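Local coordinates for protein pseudoperoxidase (Leishmania major, PDB 5VIA) that binds heme b and belongs to the heme peroxidase family, although it is classed as a pseudoperoxidase, at residues A[97-107]-A[266-275]; A[9-17]-A[284-292]. All coordinates share one frame; numbering follows the deposited sequence.

Both contacts join early and late parts of one mainly helical chain of the heme peroxidase family. Their segments run in the order 9-17, 97-107, 266-275, 284-292, so interaction 2 brackets interaction 1. Their centres are about 20 Å apart, and their nearest atoms stay about 6 Å from each other without touching. Interaction 1 sets the end of helix 85-99 and the start of helix 105-109 against helix 263-279, beside the heme. Strand 286-287 follows that helix and pairs antiparallel with strand 112-113, just beyond helix 105-109; interaction 2 then ties the last modelled residues to the first. One contact thus lies beside the heme, while the other joins the two modelled ends at the surface.

Interaction 1: A[97-107]-A[266-275]; sequences IKYLNGPYEAI and WREQFQSAFT
I97, P103 and I107 pack against W266, F270, Q271 and F274 of helix 263-279 in the helical heme peroxidase fold. Helix 85-99 ends in a Schellman motif with N101 as C-prime residue, and the loop after it leads through P103 to helix 105-109. The apolar contacts involve all three of these residues. I97 CD1 stands over the face of the F274 ring in a CH-pi contact, 3.8 Å from the centroid and only 6° off the normal; the F274 side chain in turn comes within about 4 Å of the heme. The same methyl also reaches the edge of F270. P103 is wedged among three side chains: its CG lies 3.6 Å from F270 CD2, its CD lies 3.6 Å from W266 CH2, and its CB rests on the aliphatic chain of R267. The indole nitrogen of W266 is held by the carbonyl of A154. I107 enters knob-into-hole among F270, Q271, F274 and T275, with CG1 against Q271 CB and CD1 against F274 CB. Polar contacts centre on Q271. Its chain, extended beyond CG, reaches the start of helix 105-109, where A106 N donates to Q271 OE1 at 2.8 Å. That bond is bent, with an N-H...O angle of 132°, and the donor is tilted 28° from the carbonyl plane. I107 N adds a weak bond to Q271 OE1 at 3.4 Å. P103 O, by contrast, is buried between the F270 edge and Q271 CG with no polar partner in the model. A water closes the far end of the contact, donating to I107 O at 2.7 Å and hydrogen-bonded to T275 OG1 at 2.9 Å.

Interaction 2: A[9-17]-A[284-292]; sequences KIKPKYARE and RLRPYSDPN
A cation-pi stack of R16 on Y288 anchors the C-terminal tail of this peroxidase-family chain to the start of helix 16-29, where A15 is the N-cap residue. The R16 guanidinium lies flat on the tyrosine, its plane only 9° from that of the ring, and R16 CZ sits off-centre, 4.0 Å from the Y288 centroid. More central is the aliphatic part: R16 CD stands over the middle of the same face at 3.6 Å from the Y288 centroid, a CH-pi contact. CG of R16 lies between the backbone N and the carbonyl carbon (chi1 60°), and from there the extended chain carries the guanidinium across the ring toward Y288 CB. R16 NH1 also makes a weak hydrogen bond to D109 O. The tyrosine is gripped at its far end too, for R16 N donates to Y288 OH at 3.0 Å with an N-H...O angle of 157°. One residue therefore holds the ring both by its face and by its hydroxyl. A15 CA meets the ring edge close by. Two prolines pack alongside: P12 CG lies 3.8 Å from Y288 CE1, and P291 sets CB against P12 O and CG against Y14 O. S289 CB packs beside I10, which is poorly ordered. Upstream, R286 pairs with W113 by backbone hydrogen bonds, and its side chain makes a cation-pi contact with the W113 ring. The modelled tail ends in an Asx turn, in which N292 N donates to D290 OD2 at 3.0 Å, approaching from above the carboxylate plane.

Interaction 1: A[97-107]-A[266-275]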
loop_
_atom_site.group_PDB
_atom_site.type_symbol
_atom_site.label_atom_id
_atom_site.label_comp_id
_atom_site.label_asym_id
_atom_site.label_seq_id
_atom_site.Cartn_x
_atom_site.Cartn_y
_atom_site.Cartn_z
ATOM N N ILE A 97 6.564 -3.369 -6.709
ATOM C CA ILE A 97 7.737 -2.774 -6.081
ATOM C C ILE A 97 8.936 -2.824 -7.029
ATOM O O ILE A 97 9.648 -1.822 -7.215
ATOM C CB ILE A 97 8.100 -3.501 -4.767
ATOM C CG1 ILE A 97 6.952 -3.396 -3.760
ATOM C CG2 ILE A 97 9.367 -2.919 -4.158
ATOM C CD1 ILE A 97 7.111 -4.330 -2.569
ATOM N N LYS A 98 9.178 -3.998 -7.607
ATOM C CA LYS A 98 10.251 -4.180 -8.582
ATOM C C LYS A 98 10.122 -3.201 -9.739
ATOM O O LYS A 98 11.107 -2.566 -10.153
ATOM C CB LYS A 98 10.213 -5.612 -9.135
ATOM C CG LYS A 98 11.319 -5.957 -10.125
ATOM C CD LYS A 98 11.178 -7.402 -10.602
ATOM C CE LYS A 98 12.410 -7.890 -11.365
ATOM N NZ LYS A 98 12.613 -7.238 -12.671
ATOM N N TYR A 99 8.910 -3.095 -10.275
ATOM C CA TYR A 99 8.688 -2.230 -11.432
ATOM C C TYR A 99 8.989 -0.783 -11.060
ATOM O O TYR A 99 9.532 -0.031 -11.859
ATOM C CB TYR A 99 7.259 -2.377 -11.982
ATOM C CG TYR A 99 6.962 -1.407 -13.115
ATOM C CD1 TYR A 99 7.384 -1.668 -14.411
ATOM C CD2 TYR A 99 6.278 -0.218 -12.872
ATOM C CE1 TYR A 99 7.125 -0.782 -15.441
ATOM C CE2 TYR A 99 6.018 0.681 -13.892
ATOM C CZ TYR A 99 6.439 0.395 -15.170
ATOM O OH TYR A 99 6.181 1.295 -16.178
ATOM N N LEU A 100 8.661 -0.410 -9.826
ATOM C CA LEU A 100 8.863 0.960 -9.377
ATOM C C LEU A 100 10.214 1.183 -8.681
ATOM O O LEU A 100 10.355 2.101 -7.863
ATOM C CB LEU A 100 7.703 1.396 -8.482
ATOM C CG LEU A 100 6.349 1.392 -9.193
ATOM C CD1 LEU A 100 5.235 1.663 -8.209
ATOM C CD2 LEU A 100 6.335 2.416 -10.338
ATOM N N ASN A 101 11.199 0.361 -9.031
ATOM C CA ASN A 101 12.573 0.531 -8.547
ATOM C C ASN A 101 12.672 0.495 -7.023
ATOM O O ASN A 101 13.544 1.133 -6.439
ATOM C CB ASN A 101 13.183 1.832 -9.089
ATOM C CG ASN A 101 14.691 1.742 -9.276
ATOM O OD1 ASN A 101 15.264 0.644 -9.254
ATOM N ND2 ASN A 101 15.344 2.897 -9.477
ATOM N N GLY A 102 11.776 -0.254 -6.387
ATOM C CA GLY A 102 11.756 -0.336 -4.936
ATOM C C GLY A 102 12.571 -1.501 -4.406
ATOM O O GLY A 102 13.083 -2.318 -5.178
ATOM N N PRO A 103 12.738 -1.563 -3.081
ATOM C CA PRO A 103 13.478 -2.687 -2.506
ATOM C C PRO A 103 12.555 -3.891 -2.370
ATOM O O PRO A 103 11.604 -3.847 -1.585
ATOM C CB PRO A 103 13.895 -2.162 -1.123
ATOM C CG PRO A 103 12.855 -1.139 -0.772
ATOM C CD PRO A 103 12.429 -0.516 -2.086
ATOM N N TYR A 104 12.836 -4.957 -3.116
ATOM C CA TYR A 104 11.947 -6.119 -3.129
ATOM C C TYR A 104 12.703 -7.444 -3.036
ATOM O O TYR A 104 12.084 -8.503 -2.932
ATOM C CB TYR A 104 11.113 -6.119 -4.411
ATOM C CG TYR A 104 11.931 -6.501 -5.617
ATOM C CD1 TYR A 104 12.681 -5.555 -6.292
ATOM C CD2 TYR A 104 11.970 -7.818 -6.067
ATOM C CE1 TYR A 104 13.437 -5.900 -7.376
ATOM C CE2 TYR A 104 12.733 -8.167 -7.150
ATOM C CZ TYR A 104 13.453 -7.200 -7.802
ATOM O OH TYR A 104 14.207 -7.540 -8.882
ATOM N N GLU A 105 14.029 -7.387 -3.106
ATOM C CA GLU A 105 14.848 -8.596 -3.224
ATOM C C GLU A 105 14.710 -9.568 -2.048
ATOM O O GLU A 105 14.586 -10.777 -2.246
ATOM C CB GLU A 105 16.319 -8.222 -3.441
ATOM C CG GLU A 105 16.641 -7.631 -4.826
ATOM C CD GLU A 105 16.475 -6.109 -4.913
ATOM O OE1 GLU A 105 15.774 -5.512 -4.060
ATOM O OE2 GLU A 105 17.058 -5.511 -5.854
ATOM N N ALA A 106 14.740 -9.034 -0.829
ATOM C CA ALA A 106 14.521 -9.835 0.374
ATOM C C ALA A 106 13.075 -10.306 0.481
ATOM O O ALA A 106 12.813 -11.428 0.920
ATOM C CB ALA A 106 14.906 -9.047 1.612
ATOM N N ILE A 107 12.127 -9.452 0.096
ATOM C CA ILE A 107 10.718 -9.845 0.116
ATOM C C ILE A 107 10.516 -11.050 -0.799
ATOM O O ILE A 107 9.836 -12.010 -0.436
ATOM C CB ILE A 107 9.782 -8.718 -0.373
ATOM C CG1 ILE A 107 9.975 -7.433 0.436
ATOM C CG2 ILE A 107 8.341 -9.164 -0.280
ATOM C CD1 ILE A 107 9.213 -6.215 -0.147
ATOM N N TRP A 266 16.074 2.124 6.094
ATOM C CA TRP A 266 14.691 2.100 5.638
ATOM C C TRP A 266 14.392 0.871 4.780
ATOM O O TRP A 266 13.362 0.220 4.976
ATOM C CB TRP A 266 14.289 3.377 4.884
ATOM C CG TRP A 266 12.988 3.150 4.158
ATOM C CD1 TRP A 266 11.735 3.138 4.701
ATOM C CD2 TRP A 266 12.827 2.834 2.766
ATOM N NE1 TRP A 266 10.801 2.858 3.724
ATOM C CE2 TRP A 266 11.448 2.666 2.531
ATOM C CE3 TRP A 266 13.719 2.692 1.698
ATOM C CZ2 TRP A 266 10.941 2.350 1.273
ATOM C CZ3 TRP A 266 13.215 2.390 0.447
ATOM C CH2 TRP A 266 11.840 2.224 0.243
ATOM N N ARG A 267 15.276 0.548 3.834
ATOM C CA ARG A 267 15.039 -0.611 2.962
ATOM C C ARG A 267 14.887 -1.917 3.751
ATOM O O ARG A 267 14.052 -2.775 3.425
ATOM C CB ARG A 267 16.154 -0.764 1.930
ATOM C CG ARG A 267 16.093 0.262 0.798
ATOM C CD ARG A 267 16.989 -0.137 -0.370
ATOM N NE ARG A 267 18.400 -0.175 -0.011
ATOM C CZ ARG A 267 19.278 0.770 -0.338
ATOM N NH1 ARG A 267 18.883 1.828 -1.036
ATOM N NH2 ARG A 267 20.550 0.661 0.026
ATOM N N GLU A 268 15.694 -2.064 4.793
ATOM C CA GLU A 268 15.631 -3.263 5.625
ATOM C C GLU A 268 14.278 -3.373 6.314
ATOM O O GLU A 268 13.619 -4.419 6.261
ATOM C CB GLU A 268 16.741 -3.225 6.676
ATOM C CG GLU A 268 16.676 -4.372 7.657
ATOM C CD GLU A 268 17.635 -4.192 8.812
ATOM O OE1 GLU A 268 18.635 -4.943 8.871
ATOM O OE2 GLU A 268 17.383 -3.303 9.661
ATOM N N GLN A 269 13.865 -2.284 6.955
ATOM C CA GLN A 269 12.603 -2.248 7.695
ATOM C C GLN A 269 11.390 -2.375 6.762
ATOM O O GLN A 269 10.383 -3.002 7.108
ATOM C CB GLN A 269 12.538 -0.957 8.517
ATOM C CG GLN A 269 13.643 -0.881 9.575
ATOM C CD GLN A 269 13.486 -1.971 10.622
ATOM O OE1 GLN A 269 12.370 -2.249 11.065
ATOM N NE2 GLN A 269 14.599 -2.598 11.021
ATOM N N PHE A 270 11.499 -1.785 5.574
ATOM C CA PHE A 270 10.421 -1.849 4.594
ATOM C C PHE A 270 10.147 -3.288 4.189
ATOM O O PHE A 270 9.002 -3.732 4.171
ATOM C CB PHE A 270 10.788 -1.031 3.334
ATOM C CG PHE A 270 9.766 -1.135 2.233
ATOM C CD1 PHE A 270 8.627 -0.354 2.259
ATOM C CD2 PHE A 270 9.939 -2.033 1.182
ATOM C CE1 PHE A 270 7.666 -0.454 1.251
ATOM C CE2 PHE A 270 8.986 -2.136 0.162
ATOM C CZ PHE A 270 7.853 -1.339 0.202
ATOM N N GLN A 271 11.200 -4.020 3.855
ATOM C CA GLN A 271 11.020 -5.369 3.340
ATOM C C GLN A 271 10.515 -6.274 4.444
ATOM O O GLN A 271 9.670 -7.143 4.211
ATOM C CB GLN A 271 12.319 -5.892 2.704
ATOM C CG GLN A 271 12.742 -5.058 1.479
ATOM C CD GLN A 271 13.930 -5.637 0.749
ATOM O OE1 GLN A 271 13.777 -6.517 -0.097
ATOM N NE2 GLN A 271 15.121 -5.136 1.054
ATOM N N SER A 272 11.006 -6.054 5.657
ATOM C CA SER A 272 10.525 -6.827 6.787
ATOM C C SER A 272 9.038 -6.562 7.051
ATOM O O SER A 272 8.253 -7.492 7.272
ATOM C CB SER A 272 11.367 -6.524 8.030
ATOM O OG SER A 272 10.731 -7.054 9.168
ATOM N N ALA A 273 8.649 -5.290 7.013
ATOM C CA ALA A 273 7.247 -4.918 7.191
ATOM C C ALA A 273 6.369 -5.476 6.076
ATOM O O ALA A 273 5.278 -6.008 6.333
ATOM C CB ALA A 273 7.101 -3.398 7.242
ATOM N N PHE A 274 6.824 -5.332 4.835
ATOM C CA PHE A 274 5.976 -5.716 3.708
ATOM C C PHE A 274 5.739 -7.216 3.732
ATOM O O PHE A 274 4.626 -7.689 3.504
ATOM C CB PHE A 274 6.583 -5.267 2.372
ATOM C CG PHE A 274 5.572 -5.156 1.266
ATOM C CD1 PHE A 274 5.203 -6.274 0.537
ATOM C CD2 PHE A 274 4.981 -3.937 0.962
ATOM C CE1 PHE A 274 4.261 -6.185 -0.493
ATOM C CE2 PHE A 274 4.029 -3.843 -0.074
ATOM C CZ PHE A 274 3.675 -4.972 -0.786
ATOM N N THR A 275 6.786 -7.973 4.035
ATOM C CA THR A 275 6.634 -9.411 4.194
ATOM C C THR A 275 5.633 -9.790 5.301
ATOM O O THR A 275 4.763 -10.641 5.080
ATOM C CB THR A 275 8.010 -10.084 4.417
ATOM O OG1 THR A 275 8.715 -10.106 3.169
ATOM C CG2 THR A 275 7.847 -11.519 4.926
HETATM O O HOH W 1 7.921 -12.253 1.427
#

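Interaction 2: A[9-17]-A[284-292]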
loop_
_atom_site.group_PDB
_atom_site.type_symbol
_atom_site.label_atom_id
_atom_site.label_comp_id
_atom_site.label_asym_id
_atom_site.label_seq_id
_atom_site.Cartn_x
_atom_site.Cartn_y
_atom_site.Cartn_z
ATOM N N LYS A 9 4.730 -31.424 0.798
ATOM C CA LYS A 9 5.230 -31.287 -0.563
ATOM C C LYS A 9 5.830 -29.905 -0.814
ATOM O O LYS A 9 5.129 -28.979 -1.222
ATOM C CB LYS A 9 4.121 -31.588 -1.580
ATOM C CG LYS A 9 2.781 -30.919 -1.284
ATOM C CD LYS A 9 1.767 -31.159 -2.403
ATOM C CE LYS A 9 2.254 -30.617 -3.744
ATOM N NZ LYS A 9 2.442 -29.133 -3.745
ATOM N N ILE A 10 7.132 -29.771 -0.571
ATOM C CA ILE A 10 7.863 -28.538 -0.873
ATOM C C ILE A 10 7.863 -28.277 -2.386
ATOM O O ILE A 10 8.920 -28.178 -3.016
ATOM C CB ILE A 10 9.314 -28.616 -0.335
ATOM C CG1 ILE A 10 9.805 -30.072 -0.357
ATOM C CG2 ILE A 10 9.403 -28.013 1.070
ATOM C CD1 ILE A 10 10.582 -30.506 0.873
ATOM N N LYS A 11 6.663 -28.134 -2.946
ATOM C CA LYS A 11 6.439 -28.228 -4.383
ATOM C C LYS A 11 5.450 -27.181 -4.896
ATOM O O LYS A 11 4.290 -27.502 -5.164
ATOM C CB LYS A 11 5.899 -29.627 -4.710
ATOM C CG LYS A 11 5.741 -29.956 -6.195
ATOM C CD LYS A 11 4.693 -31.047 -6.398
ATOM C CE LYS A 11 4.641 -31.508 -7.846
ATOM N NZ LYS A 11 5.940 -32.099 -8.268
ATOM N N PRO A 12 5.890 -25.919 -5.016
ATOM C CA PRO A 12 5.091 -25.008 -5.843
ATOM C C PRO A 12 5.143 -25.503 -7.288
ATOM O O PRO A 12 6.154 -26.084 -7.682
ATOM C CB PRO A 12 5.820 -23.663 -5.699
ATOM C CG PRO A 12 7.178 -23.997 -5.149
ATOM C CD PRO A 12 6.992 -25.228 -4.325
ATOM N N LYS A 13 4.075 -25.311 -8.056
ATOM C CA LYS A 13 4.059 -25.757 -9.446
ATOM C C LYS A 13 4.911 -24.835 -10.308
ATOM O O LYS A 13 5.537 -25.267 -11.277
ATOM C CB LYS A 13 2.627 -25.807 -9.982
ATOM C CG LYS A 13 2.522 -26.346 -11.400
ATOM C CD LYS A 13 1.076 -26.510 -11.837
ATOM C CE LYS A 13 0.938 -27.657 -12.820
ATOM N NZ LYS A 13 1.903 -27.523 -13.945
ATOM N N TYR A 14 4.945 -23.562 -9.925
ATOM C CA TYR A 14 5.626 -22.535 -10.704
ATOM C C TYR A 14 6.791 -21.904 -9.956
ATOM O O TYR A 14 6.889 -22.002 -8.730
ATOM C CB TYR A 14 4.640 -21.431 -11.082
ATOM C CG TYR A 14 3.344 -21.955 -11.632
ATOM C CD1 TYR A 14 3.304 -22.592 -12.863
ATOM C CD2 TYR A 14 2.160 -21.819 -10.921
ATOM C CE1 TYR A 14 2.124 -23.081 -13.375
ATOM C CE2 TYR A 14 0.976 -22.301 -11.423
ATOM C CZ TYR A 14 0.960 -22.933 -12.654
ATOM O OH TYR A 14 -0.222 -23.422 -13.174
ATOM N N ALA A 15 7.665 -21.245 -10.710
ATOM C CA ALA A 15 8.711 -20.415 -10.128
ATOM C C ALA A 15 8.132 -19.043 -9.815
ATOM O O ALA A 15 7.451 -18.449 -10.654
ATOM C CB ALA A 15 9.872 -20.289 -11.086
ATOM N N ARG A 16 8.408 -18.541 -8.613
ATOM C CA ARG A 16 7.872 -17.258 -8.171
ATOM C C ARG A 16 8.341 -16.083 -9.033
ATOM O O ARG A 16 7.648 -15.067 -9.124
ATOM C CB ARG A 16 8.218 -17.017 -6.696
ATOM C CG ARG A 16 9.714 -16.978 -6.412
ATOM C CD ARG A 16 10.021 -16.962 -4.918
ATOM N NE ARG A 16 11.454 -17.163 -4.682
ATOM C CZ ARG A 16 11.998 -17.375 -3.488
ATOM N NH1 ARG A 16 11.231 -17.421 -2.404
ATOM N NH2 ARG A 16 13.308 -17.549 -3.381
ATOM N N GLU A 17 9.504 -16.222 -9.669
ATOM C CA GLU A 17 10.045 -15.154 -10.509
ATOM C C GLU A 17 9.321 -15.062 -11.847
ATOM O O GLU A 17 9.282 -13.992 -12.463
ATOM C CB GLU A 17 11.544 -15.345 -10.761
ATOM C CG GLU A 17 12.300 -15.994 -9.625
ATOM C CD GLU A 17 12.237 -17.504 -9.692
ATOM O OE1 GLU A 17 12.291 -18.056 -10.816
ATOM O OE2 GLU A 17 12.124 -18.135 -8.620
ATOM N N ARG A 284 -0.291 -21.600 8.088
ATOM C CA ARG A 284 0.430 -22.706 7.465
ATOM C C ARG A 284 1.014 -22.315 6.107
ATOM O O ARG A 284 0.887 -23.053 5.132
ATOM C CB ARG A 284 -0.464 -23.952 7.358
ATOM C CG ARG A 284 -0.795 -24.598 8.718
ATOM C CD ARG A 284 -1.809 -25.746 8.609
ATOM N NE ARG A 284 -3.150 -25.247 8.321
ATOM C CZ ARG A 284 -4.004 -24.800 9.244
ATOM N NH1 ARG A 284 -3.659 -24.788 10.526
ATOM N NH2 ARG A 284 -5.203 -24.355 8.882
ATOM N N LEU A 285 1.643 -21.144 6.057
ATOM C CA LEU A 285 2.411 -20.748 4.884
ATOM C C LEU A 285 3.663 -21.614 4.783
ATOM O O LEU A 285 4.245 -22.006 5.798
ATOM C CB LEU A 285 2.773 -19.264 4.934
ATOM C CG LEU A 285 1.588 -18.305 4.790
ATOM C CD1 LEU A 285 2.049 -16.873 4.605
ATOM C CD2 LEU A 285 0.684 -18.722 3.644
ATOM N N ARG A 286 4.065 -21.932 3.559
ATOM C CA ARG A 286 5.147 -22.882 3.362
ATOM C C ARG A 286 6.403 -22.223 2.810
ATOM O O ARG A 286 6.329 -21.399 1.894
ATOM C CB ARG A 286 4.687 -24.019 2.450
ATOM C CG ARG A 286 3.447 -24.743 2.962
ATOM C CD ARG A 286 3.263 -26.082 2.269
ATOM N NE ARG A 286 1.858 -26.479 2.179
ATOM C CZ ARG A 286 0.980 -25.919 1.348
ATOM N NH1 ARG A 286 1.360 -24.929 0.552
ATOM N NH2 ARG A 286 -0.278 -26.340 1.317
ATOM N N PRO A 287 7.564 -22.564 3.391
ATOM C CA PRO A 287 8.840 -22.082 2.858
ATOM C C PRO A 287 9.005 -22.500 1.405
ATOM O O PRO A 287 8.670 -23.627 1.046
ATOM C CB PRO A 287 9.868 -22.781 3.746
ATOM C CG PRO A 287 9.153 -22.941 5.059
ATOM C CD PRO A 287 7.733 -23.276 4.671
ATOM N N TYR A 288 9.490 -21.583 0.575
ATOM C CA TYR A 288 9.572 -21.804 -0.862
ATOM C C TYR A 288 10.723 -22.740 -1.217
ATOM O O TYR A 288 11.767 -22.748 -0.561
ATOM C CB TYR A 288 9.736 -20.463 -1.581
ATOM C CG TYR A 288 9.790 -20.533 -3.093
ATOM C CD1 TYR A 288 8.629 -20.472 -3.853
ATOM C CD2 TYR A 288 11.006 -20.628 -3.759
ATOM C CE1 TYR A 288 8.673 -20.521 -5.226
ATOM C CE2 TYR A 288 11.059 -20.677 -5.140
ATOM C CZ TYR A 288 9.892 -20.624 -5.864
ATOM O OH TYR A 288 9.943 -20.668 -7.237
ATOM N N SER A 289 10.506 -23.535 -2.256
ATOM C CA SER A 289 11.531 -24.407 -2.804
ATOM C C SER A 289 11.420 -24.259 -4.310
ATOM O O SER A 289 10.312 -24.135 -4.835
ATOM C CB SER A 289 11.262 -25.858 -2.395
ATOM O OG SER A 289 12.393 -26.682 -2.609
ATOM N N ASP A 290 12.546 -24.238 -5.014
ATOM C CA ASP A 290 12.490 -24.163 -6.469
ATOM C C ASP A 290 11.892 -25.462 -6.992
ATOM O O ASP A 290 12.382 -26.543 -6.669
ATOM C CB ASP A 290 13.877 -23.920 -7.069
ATOM C CG ASP A 290 13.839 -23.756 -8.579
ATOM O OD1 ASP A 290 13.562 -22.633 -9.054
ATOM O OD2 ASP A 290 14.086 -24.752 -9.292
ATOM N N PRO A 291 10.818 -25.358 -7.793
ATOM C CA PRO A 291 10.090 -26.529 -8.289
ATOM C C PRO A 291 10.917 -27.360 -9.265
ATOM O O PRO A 291 10.586 -28.519 -9.521
ATOM C CB PRO A 291 8.901 -25.907 -9.023
ATOM C CG PRO A 291 9.371 -24.567 -9.437
ATOM C CD PRO A 291 10.269 -24.101 -8.331
ATOM N N ASN A 292 11.982 -26.768 -9.794
ATOM C CA ASN A 292 12.804 -27.413 -10.809
ATOM C C ASN A 292 14.065 -28.056 -10.235
ATOM O O ASN A 292 14.313 -28.004 -9.032
ATOM C CB ASN A 292 13.178 -26.398 -11.892
ATOM C CG ASN A 292 11.962 -25.805 -12.580
ATOM O OD1 ASN A 292 11.115 -26.531 -13.101
ATOM N ND2 ASN A 292 11.865 -24.480 -12.575
#